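Local coordinates for protein polysaccharide deacetylase (Streptococcus pyogenes, PDB 6DQ3) that removes N-acetyl groups from the cell wall linkage unit of streptococcal rhamnopolysaccharides, as a zinc-binding deacetylase of carbohydrate esterase family 4, at residues 4-16 / 201-215. Sequence-based numbering, arbitrary orientation.
With ACT (acetate ion), chain C.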
ATOM      1  N   GLU A   4       1.748 -26.629 -11.415  1.00 51.54           N
ATOM      2  CA  GLU A   4       0.803 -25.515 -11.406  1.00 52.42           C
ATOM      3  C   GLU A   4       1.543 -24.177 -11.376  1.00 52.22           C
ATOM      4  O   GLU A   4       2.294 -23.894 -10.446  1.00 50.06           O
ATOM      5  CB  GLU A   4      -0.143 -25.633 -10.208  1.00 55.90           C
ATOM      6  CG  GLU A   4      -1.286 -24.633 -10.213  1.00 62.28           C
ATOM      7  CD  GLU A   4      -2.224 -24.807  -9.028  1.00 66.01           C
ATOM      8  OE1 GLU A   4      -3.255 -25.500  -9.173  1.00 68.34           O
ATOM      9  OE2 GLU A   4      -1.921 -24.259  -7.948  1.00 64.21           O
ATOM     10  N   THR A   5       1.315 -23.359 -12.398  1.00 54.35           N
ATOM     11  CA  THR A   5       2.047 -22.107 -12.542  1.00 54.54           C
ATOM     12  C   THR A   5       1.894 -21.239 -11.294  1.00 50.05           C
ATOM     13  O   THR A   5       0.770 -21.071 -10.795  1.00 46.16           O
ATOM     14  CB  THR A   5       1.541 -21.345 -13.768  1.00 58.64           C
ATOM     15  OG1 THR A   5       1.644 -22.175 -14.931  1.00 60.79           O
ATOM     16  CG2 THR A   5       2.334 -20.067 -13.978  1.00 58.36           C
ATOM     17  N   PRO A   6       2.981 -20.669 -10.768  1.00 43.53           N
ATOM     18  CA  PRO A   6       2.845 -19.733  -9.643  1.00 41.64           C
ATOM     19  C   PRO A   6       2.003 -18.525 -10.029  1.00 37.56           C
ATOM     20  O   PRO A   6       2.167 -17.952 -11.109  1.00 36.69           O
ATOM     21  CB  PRO A   6       4.293 -19.331  -9.330  1.00 43.21           C
ATOM     22  CG  PRO A   6       5.131 -20.440  -9.881  1.00 48.59           C
ATOM     23  CD  PRO A   6       4.394 -20.927 -11.108  1.00 49.97           C
ATOM     24  N   VAL A   7       1.101 -18.129  -9.130  1.00 38.35           N
ATOM     25  CA  VAL A   7       0.228 -17.002  -9.432  1.00 32.66           C
ATOM     26  C   VAL A   7       1.024 -15.705  -9.342  1.00 35.60           C
ATOM     27  O   VAL A   7       2.023 -15.602  -8.617  1.00 30.98           O
ATOM     28  CB  VAL A   7      -0.994 -16.955  -8.492  1.00 31.36           C
ATOM     29  CG1 VAL A   7      -1.872 -18.178  -8.690  1.00 39.68           C
ATOM     30  CG2 VAL A   7      -0.546 -16.804  -7.046  1.00 33.43           C
ATOM     31  N   LYS A   8       0.566 -14.695 -10.081  1.00 32.71           N
ATOM     32  CA  LYS A   8       1.145 -13.363 -10.050  1.00 35.48           C
ATOM     33  C   LYS A   8       0.055 -12.352  -9.713  1.00 30.07           C
ATOM     34  O   LYS A   8      -1.119 -12.541 -10.051  1.00 31.16           O
ATOM     35  CB  LYS A   8       1.805 -13.025 -11.388  1.00 38.05           C
ATOM     36  CG  LYS A   8       3.101 -13.797 -11.639  1.00 41.41           C
ATOM     37  CD  LYS A   8       3.569 -13.638 -13.078  1.00 44.42           C
ATOM     38  CE  LYS A   8       4.885 -14.369 -13.315  1.00 51.57           C
ATOM     39  NZ  LYS A   8       5.278 -14.310 -14.746  1.00 58.21           N
ATOM     40  N   ILE A   9       0.450 -11.294  -9.017  1.00 33.66           N
ATOM     41  CA  ILE A   9      -0.483 -10.274  -8.548  1.00 32.55           C
ATOM     42  C   ILE A   9       0.143  -8.901  -8.758  1.00 30.16           C
ATOM     43  O   ILE A   9       1.211  -8.620  -8.192  1.00 27.94           O
ATOM     44  CB  ILE A   9      -0.838 -10.479  -7.067  1.00 34.86           C
ATOM     45  CG1 ILE A   9      -1.577 -11.802  -6.856  1.00 35.79           C
ATOM     46  CG2 ILE A   9      -1.678  -9.316  -6.550  1.00 37.18           C
ATOM     47  CD1 ILE A   9      -1.860 -12.113  -5.396  1.00 35.21           C
ATOM     48  N   PRO A  10      -0.470  -8.021  -9.552  1.00 27.98           N
ATOM     49  CA  PRO A  10       0.019  -6.638  -9.621  1.00 27.90           C
ATOM     50  C   PRO A  10      -0.323  -5.885  -8.344  1.00 27.09           C
ATOM     51  O   PRO A  10      -1.481  -5.840  -7.921  1.00 28.78           O
ATOM     52  CB  PRO A  10      -0.709  -6.054 -10.839  1.00 28.92           C
ATOM     53  CG  PRO A  10      -1.965  -6.869 -10.951  1.00 28.58           C
ATOM     54  CD  PRO A  10      -1.611  -8.262 -10.459  1.00 28.48           C
ATOM     55  N   ILE A  11       0.698  -5.313  -7.722  1.00 27.10           N
ATOM     56  CA  ILE A  11       0.551  -4.534  -6.499  1.00 27.65           C
ATOM     57  C   ILE A  11       0.916  -3.101  -6.861  1.00 27.14           C
ATOM     58  O   ILE A  11       2.097  -2.763  -6.978  1.00 27.38           O
ATOM     59  CB  ILE A  11       1.437  -5.059  -5.367  1.00 33.45           C
ATOM     60  CG1 ILE A  11       1.143  -6.530  -5.065  1.00 30.20           C
ATOM     61  CG2 ILE A  11       1.242  -4.214  -4.112  1.00 30.28           C
ATOM     62  CD1 ILE A  11       2.154  -7.139  -4.116  1.00 32.76           C
ATOM     63  N   LEU A  12      -0.093  -2.255  -7.048  1.00 30.45           N
ATOM     64  CA  LEU A  12       0.147  -0.886  -7.470  1.00 30.55           C
ATOM     65  C   LEU A  12       0.565  -0.037  -6.280  1.00 28.91           C
ATOM     66  O   LEU A  12      -0.014  -0.130  -5.194  1.00 28.29           O
ATOM     67  CB  LEU A  12      -1.104  -0.300  -8.124  1.00 30.55           C
ATOM     68  CG  LEU A  12      -1.667  -1.095  -9.305  1.00 33.00           C
ATOM     69  CD1 LEU A  12      -2.816  -0.318  -9.954  1.00 34.08           C
ATOM     70  CD2 LEU A  12      -0.596  -1.435 -10.321  1.00 32.05           C
ATOM     71  N   MET A  13       1.586   0.787  -6.491  1.00 27.15           N
ATOM     72  CA  MET A  13       2.104   1.673  -5.459  1.00 27.48           C
ATOM     73  C   MET A  13       1.785   3.112  -5.841  1.00 30.46           C
ATOM     74  O   MET A  13       2.416   3.677  -6.741  1.00 28.11           O
ATOM     75  CB  MET A  13       3.608   1.490  -5.264  1.00 32.18           C
ATOM     76  CG  MET A  13       4.205   2.492  -4.278  1.00 34.23           C
ATOM     77  SD  MET A  13       5.958   2.246  -3.951  1.00 36.94           S
ATOM     78  CE  MET A  13       6.636   2.340  -5.602  1.00 40.37           C
ATOM     79  N   TYR A  14       0.811   3.689  -5.146  1.00 28.42           N
ATOM     80  CA  TYR A  14       0.451   5.097  -5.228  1.00 32.32           C
ATOM     81  C   TYR A  14       1.055   5.853  -4.048  1.00 33.68           C
ATOM     82  O   TYR A  14       1.357   5.279  -3.003  1.00 30.27           O
ATOM     83  CB  TYR A  14      -1.073   5.281  -5.193  1.00 28.28           C
ATOM     84  CG  TYR A  14      -1.830   4.842  -6.420  1.00 30.57           C
ATOM     85  CD1 TYR A  14      -2.314   3.550  -6.529  1.00 27.40           C
ATOM     86  CD2 TYR A  14      -2.084   5.726  -7.458  1.00 29.67           C
ATOM     87  CE1 TYR A  14      -3.012   3.140  -7.646  1.00 29.48           C
ATOM     88  CE2 TYR A  14      -2.783   5.331  -8.577  1.00 30.82           C
ATOM     89  CZ  TYR A  14      -3.244   4.035  -8.668  1.00 31.95           C
ATOM     90  OH  TYR A  14      -3.941   3.638  -9.781  1.00 32.82           O
ATOM     91  N   HIS A  15       1.203   7.167  -4.217  1.00 31.25           N
ATOM     92  CA  HIS A  15       1.557   8.040  -3.106  1.00 31.76           C
ATOM     93  C   HIS A  15       0.574   9.204  -3.116  1.00 32.39           C
ATOM     94  O   HIS A  15      -0.563   9.061  -2.648  1.00 32.70           O
ATOM     95  CB  HIS A  15       3.014   8.488  -3.203  1.00 33.88           C
ATOM     96  CG  HIS A  15       3.977   7.477  -2.656  1.00 36.15           C
ATOM     97  ND1 HIS A  15       4.338   6.343  -3.351  1.00 39.64           N
ATOM     98  CD2 HIS A  15       4.628   7.416  -1.470  1.00 42.56           C
ATOM     99  CE1 HIS A  15       5.186   5.634  -2.624  1.00 40.86           C
ATOM    100  NE2 HIS A  15       5.383   6.265  -1.480  1.00 42.06           N
ATOM    101  N   ALA A  16       0.972  10.330  -3.695  1.00 33.98           N
ATOM    102  CA  ALA A  16       0.127  11.520  -3.686  1.00 28.82           C
ATOM    103  C   ALA A  16      -0.895  11.497  -4.813  1.00 32.36           C
ATOM    104  O   ALA A  16      -0.565  11.195  -5.963  1.00 31.29           O
ATOM    105  CB  ALA A  16       0.983  12.777  -3.807  1.00 31.28           C
ATOM    106  N   ALA A 201       4.113  -8.910  -8.766  1.00 30.16           N
ATOM    107  CA  ALA A 201       4.529  -9.654  -7.586  1.00 30.81           C
ATOM    108  C   ALA A 201       4.198 -11.140  -7.703  1.00 30.87           C
ATOM    109  O   ALA A 201       3.279 -11.546  -8.418  1.00 30.90           O
ATOM    110  CB  ALA A 201       3.879  -9.092  -6.317  1.00 30.26           C
ATOM    111  N   SER A 202       4.980 -11.952  -6.997  1.00 26.60           N
ATOM    112  CA  SER A 202       4.718 -13.380  -6.896  1.00 30.80           C
ATOM    113  C   SER A 202       5.405 -13.884  -5.633  1.00 30.89           C
ATOM    114  O   SER A 202       6.240 -13.196  -5.045  1.00 27.43           O
ATOM    115  CB  SER A 202       5.219 -14.139  -8.129  1.00 31.62           C
ATOM    116  OG  SER A 202       6.625 -14.032  -8.247  1.00 29.05           O
ATOM    117  N   ALA A 203       5.048 -15.104  -5.224  1.00 31.57           N
ATOM    118  CA  ALA A 203       5.647 -15.673  -4.019  1.00 36.62           C
ATOM    119  C   ALA A 203       7.171 -15.684  -4.121  1.00 33.33           C
ATOM    120  O   ALA A 203       7.878 -15.469  -3.127  1.00 32.75           O
ATOM    121  CB  ALA A 203       5.112 -17.090  -3.790  1.00 37.11           C
ATOM    122  N   ALA A 204       7.691 -15.924  -5.327  1.00 34.50           N
ATOM    123  CA  ALA A 204       9.131 -16.027  -5.534  1.00 34.75           C
ATOM    124  C   ALA A 204       9.875 -14.749  -5.171  1.00 34.86           C
ATOM    125  O   ALA A 204      11.092 -14.797  -4.958  1.00 29.50           O
ATOM    126  CB  ALA A 204       9.418 -16.394  -6.992  1.00 36.32           C
ATOM    127  N   ASN A 205       9.185 -13.604  -5.115  1.00 26.98           N
ATOM    128  CA  ASN A 205       9.839 -12.394  -4.632  1.00 31.26           C
ATOM    129  C   ASN A 205      10.261 -12.528  -3.171  1.00 27.50           C
ATOM    130  O   ASN A 205      11.145 -11.792  -2.709  1.00 29.74           O
ATOM    131  CB  ASN A 205       8.931 -11.155  -4.688  1.00 24.49           C
ATOM    132  CG  ASN A 205       8.356 -10.868  -6.047  1.00 28.94           C
ATOM    133  OD1 ASN A 205       7.398 -10.099  -6.154  1.00 27.30           O
ATOM    134  ND2 ASN A 205       8.924 -11.447  -7.083  1.00 26.04           N
ATOM    135  N   GLY A 206       9.603 -13.416  -2.428  1.00 27.89           N
ATOM    136  CA  GLY A 206       9.630 -13.401  -0.980  1.00 29.65           C
ATOM    137  C   GLY A 206       8.382 -12.719  -0.456  1.00 29.47           C
ATOM    138  O   GLY A 206       8.125 -11.556  -0.785  1.00 29.37           O
ATOM    139  N   LEU A 207       7.581 -13.428   0.343  1.00 31.17           N
ATOM    140  CA  LEU A 207       6.328 -12.848   0.810  1.00 29.68           C
ATOM    141  C   LEU A 207       6.559 -11.560   1.589  1.00 31.15           C
ATOM    142  O   LEU A 207       5.696 -10.675   1.589  1.00 29.05           O
ATOM    143  CB  LEU A 207       5.568 -13.851   1.668  1.00 27.93           C
ATOM    144  CG  LEU A 207       5.050 -15.092   0.941  1.00 31.47           C
ATOM    145  CD1 LEU A 207       4.277 -15.983   1.908  1.00 35.98           C
ATOM    146  CD2 LEU A 207       4.190 -14.717  -0.254  1.00 33.67           C
ATOM    147  N   LEU A 208       7.699 -11.439   2.271  1.00 26.68           N
ATOM    148  CA  LEU A 208       8.018 -10.224   3.009  1.00 27.72           C
ATOM    149  C   LEU A 208       8.837  -9.232   2.190  1.00 25.10           C
ATOM    150  O   LEU A 208       9.345  -8.251   2.750  1.00 31.63           O
ATOM    151  CB  LEU A 208       8.766 -10.562   4.297  1.00 30.19           C
ATOM    152  CG  LEU A 208       7.936 -11.327   5.326  1.00 30.80           C
ATOM    153  CD1 LEU A 208       8.806 -11.736   6.515  1.00 37.69           C
ATOM    154  CD2 LEU A 208       6.731 -10.529   5.799  1.00 33.87           C
ATOM    155  N   SER A 209       8.957  -9.455   0.885  1.00 28.38           N
ATOM    156  CA  SER A 209       9.720  -8.573   0.012  1.00 27.65           C
ATOM    157  C   SER A 209       9.122  -8.578  -1.396  1.00 25.60           C
ATOM    158  O   SER A 209       9.796  -8.819  -2.397  1.00 26.88           O
ATOM    159  CB  SER A 209      11.188  -8.993   0.003  1.00 31.35           C
ATOM    160  OG  SER A 209      11.321 -10.370  -0.312  1.00 29.13           O
ATOM    161  N   LEU A 210       7.831  -8.261  -1.487  1.00 25.98           N
ATOM    162  CA  LEU A 210       7.110  -8.344  -2.749  1.00 30.21           C
ATOM    163  C   LEU A 210       7.346  -7.126  -3.632  1.00 26.42           C
ATOM    164  O   LEU A 210       7.449  -5.994  -3.146  1.00 26.35           O
ATOM    165  CB  LEU A 210       5.612  -8.481  -2.481  1.00 29.18           C
ATOM    166  CG  LEU A 210       5.166  -9.737  -1.736  1.00 30.23           C
ATOM    167  CD1 LEU A 210       3.751  -9.584  -1.197  1.00 29.64           C
ATOM    168  CD2 LEU A 210       5.265 -10.938  -2.663  1.00 31.26           C
ATOM    169  N   ASN A 211       7.397  -7.367  -4.945  1.00 29.83           N
ATOM    170  CA  ASN A 211       7.517  -6.292  -5.919  1.00 26.48           C
ATOM    171  C   ASN A 211       6.265  -5.419  -5.910  1.00 24.34           C
ATOM    172  O   ASN A 211       5.171  -5.873  -5.565  1.00 24.39           O
ATOM    173  CB  ASN A 211       7.690  -6.837  -7.343  1.00 25.49           C
ATOM    174  CG  ASN A 211       8.970  -7.618  -7.546  1.00 29.84           C
ATOM    175  OD1 ASN A 211       9.902  -7.552  -6.750  1.00 30.63           O
ATOM    176  ND2 ASN A 211       9.020  -8.362  -8.649  1.00 29.61           N
ATOM    177  N   ARG A 212       6.425  -4.168  -6.338  1.00 26.57           N
ATOM    178  CA  ARG A 212       5.285  -3.293  -6.586  1.00 26.00           C
ATOM    179  C   ARG A 212       5.473  -2.566  -7.908  1.00 28.63           C
ATOM    180  O   ARG A 212       6.586  -2.450  -8.427  1.00 27.45           O
ATOM    181  CB  ARG A 212       5.089  -2.284  -5.445  1.00 25.24           C
ATOM    182  CG  ARG A 212       4.617  -2.932  -4.149  1.00 26.49           C
ATOM    183  CD  ARG A 212       3.988  -1.917  -3.207  1.00 23.16           C
ATOM    184  NE  ARG A 212       4.985  -1.109  -2.512  1.00 24.22           N
ATOM    185  CZ  ARG A 212       4.693  -0.122  -1.672  1.00 27.48           C
ATOM    186  NH1 ARG A 212       3.424   0.189  -1.421  1.00 29.83           N
ATOM    187  NH2 ARG A 212       5.667   0.556  -1.085  1.00 29.94           N
ATOM    188  N   ILE A 213       4.357  -2.095  -8.457  1.00 28.61           N
ATOM    189  CA  ILE A 213       4.337  -1.341  -9.708  1.00 26.61           C
ATOM    190  C   ILE A 213       4.155   0.124  -9.340  1.00 28.67           C
ATOM    191  O   ILE A 213       3.111   0.507  -8.799  1.00 27.69           O
ATOM    192  CB  ILE A 213       3.220  -1.823 -10.644  1.00 29.98           C
ATOM    193  CG1 ILE A 213       3.487  -3.259 -11.097  1.00 27.71           C
ATOM    194  CG2 ILE A 213       3.083  -0.875 -11.832  1.00 34.16           C
ATOM    195  CD1 ILE A 213       2.256  -3.962 -11.655  1.00 31.34           C
ATOM    196  N   ARG A 214       5.165   0.946  -9.619  1.00 30.15           N
ATOM    197  CA  ARG A 214       5.082   2.366  -9.304  1.00 29.23           C
ATOM    198  C   ARG A 214       4.150   3.052 -10.296  1.00 31.63           C
ATOM    199  O   ARG A 214       4.288   2.884 -11.513  1.00 29.23           O
ATOM    200  CB  ARG A 214       6.465   3.017  -9.341  1.00 32.60           C
ATOM    201  CG  ARG A 214       6.446   4.496  -8.944  1.00 40.62           C
ATOM    202  CD  ARG A 214       7.810   5.161  -9.072  1.00 48.96           C
ATOM    203  NE  ARG A 214       8.806   4.616  -8.151  1.00 55.97           N
ATOM    204  CZ  ARG A 214       8.895   4.934  -6.863  1.00 61.73           C
ATOM    205  NH1 ARG A 214       8.036   5.787  -6.322  1.00 62.65           N
ATOM    206  NH2 ARG A 214       9.841   4.389  -6.109  1.00 62.74           N
ATOM    207  N   ILE A 215       3.200   3.820  -9.774  1.00 31.91           N
ATOM    208  CA  ILE A 215       2.278   4.576 -10.616  1.00 27.92           C
ATOM    209  C   ILE A 215       2.949   5.886 -11.009  1.00 30.17           C
ATOM    210  O   ILE A 215       3.258   6.720 -10.151  1.00 34.66           O
ATOM    211  CB  ILE A 215       0.947   4.830  -9.895  1.00 30.42           C
ATOM    212  CG1 ILE A 215       0.291   3.506  -9.502  1.00 27.04           C
ATOM    213  CG2 ILE A 215       0.027   5.665 -10.777  1.00 32.84           C
ATOM    214  CD1 ILE A 215      -0.028   2.592 -10.669  1.00 30.70           C
TER
HETATM  215  C   ACT C 401       7.736   4.681   0.935  1.00 29.91           C
HETATM  216  O   ACT C 401       6.705   5.357   0.743  1.00 30.40           O
HETATM  217  OXT ACT C 401       8.544   4.824   1.873  1.00 30.72           O
HETATM  218  CH3 ACT C 401       7.995   3.628  -0.019  1.00 28.82           C
HETATM  219  O   HOH W   1       3.393 -16.964  -6.628  1.00 27.05           O
HETATM  220  O   HOH W   2       3.508  -5.863  -8.086  1.00 24.59           O
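L12 pairs in parallel with I213, and M13 with R214. I213 N gives a hydrogen bond to I11 O (2.8 Å, 170° at the hydrogen), M13 N to I213 O, and I215 N to M13 O. Further back the pairing turns antiparallel: I9 and A201 exchange two backbone bonds. N205 OD1 braces the 201-215 segment internally, taking S202 N and N211 N from opposite faces of its amide. H15 NE2 donates to the acetate (O, 2.7 Å), which S174 N also binds.

Sulfur and methyl of M13 meet two guanidinium groups. SD lies over one face of R212, off-centre, 3.3 Å from NH2. The chain then bends at chi3 (57°), which sets CE centrally over a face of R214, 3.7 Å from CZ. The R212 guanidinium is fixed by a salt bridge to D77 and hydrogen bonds to T75 and T195. The R212 side chain lies about 7 Å from a bound zinc ion; D77 precedes zinc ligand D78.

Among apolar contacts, I11 CD1 presses tightly on A201 CB (3.4 Å). L12 CD2 lies alongside I213 CB. I215 CG1 makes a CH-pi contact over the Y14 ring, 3.6 Å from the centroid.

The strands fit the distorted (β/α) barrel of carbohydrate esterase family 4. Strand 8-14 pairs in parallel with strands 71-77 and 210-214. Strand 192-198 follows beyond 210-214, and helix 54-63 packs against I9 and L210.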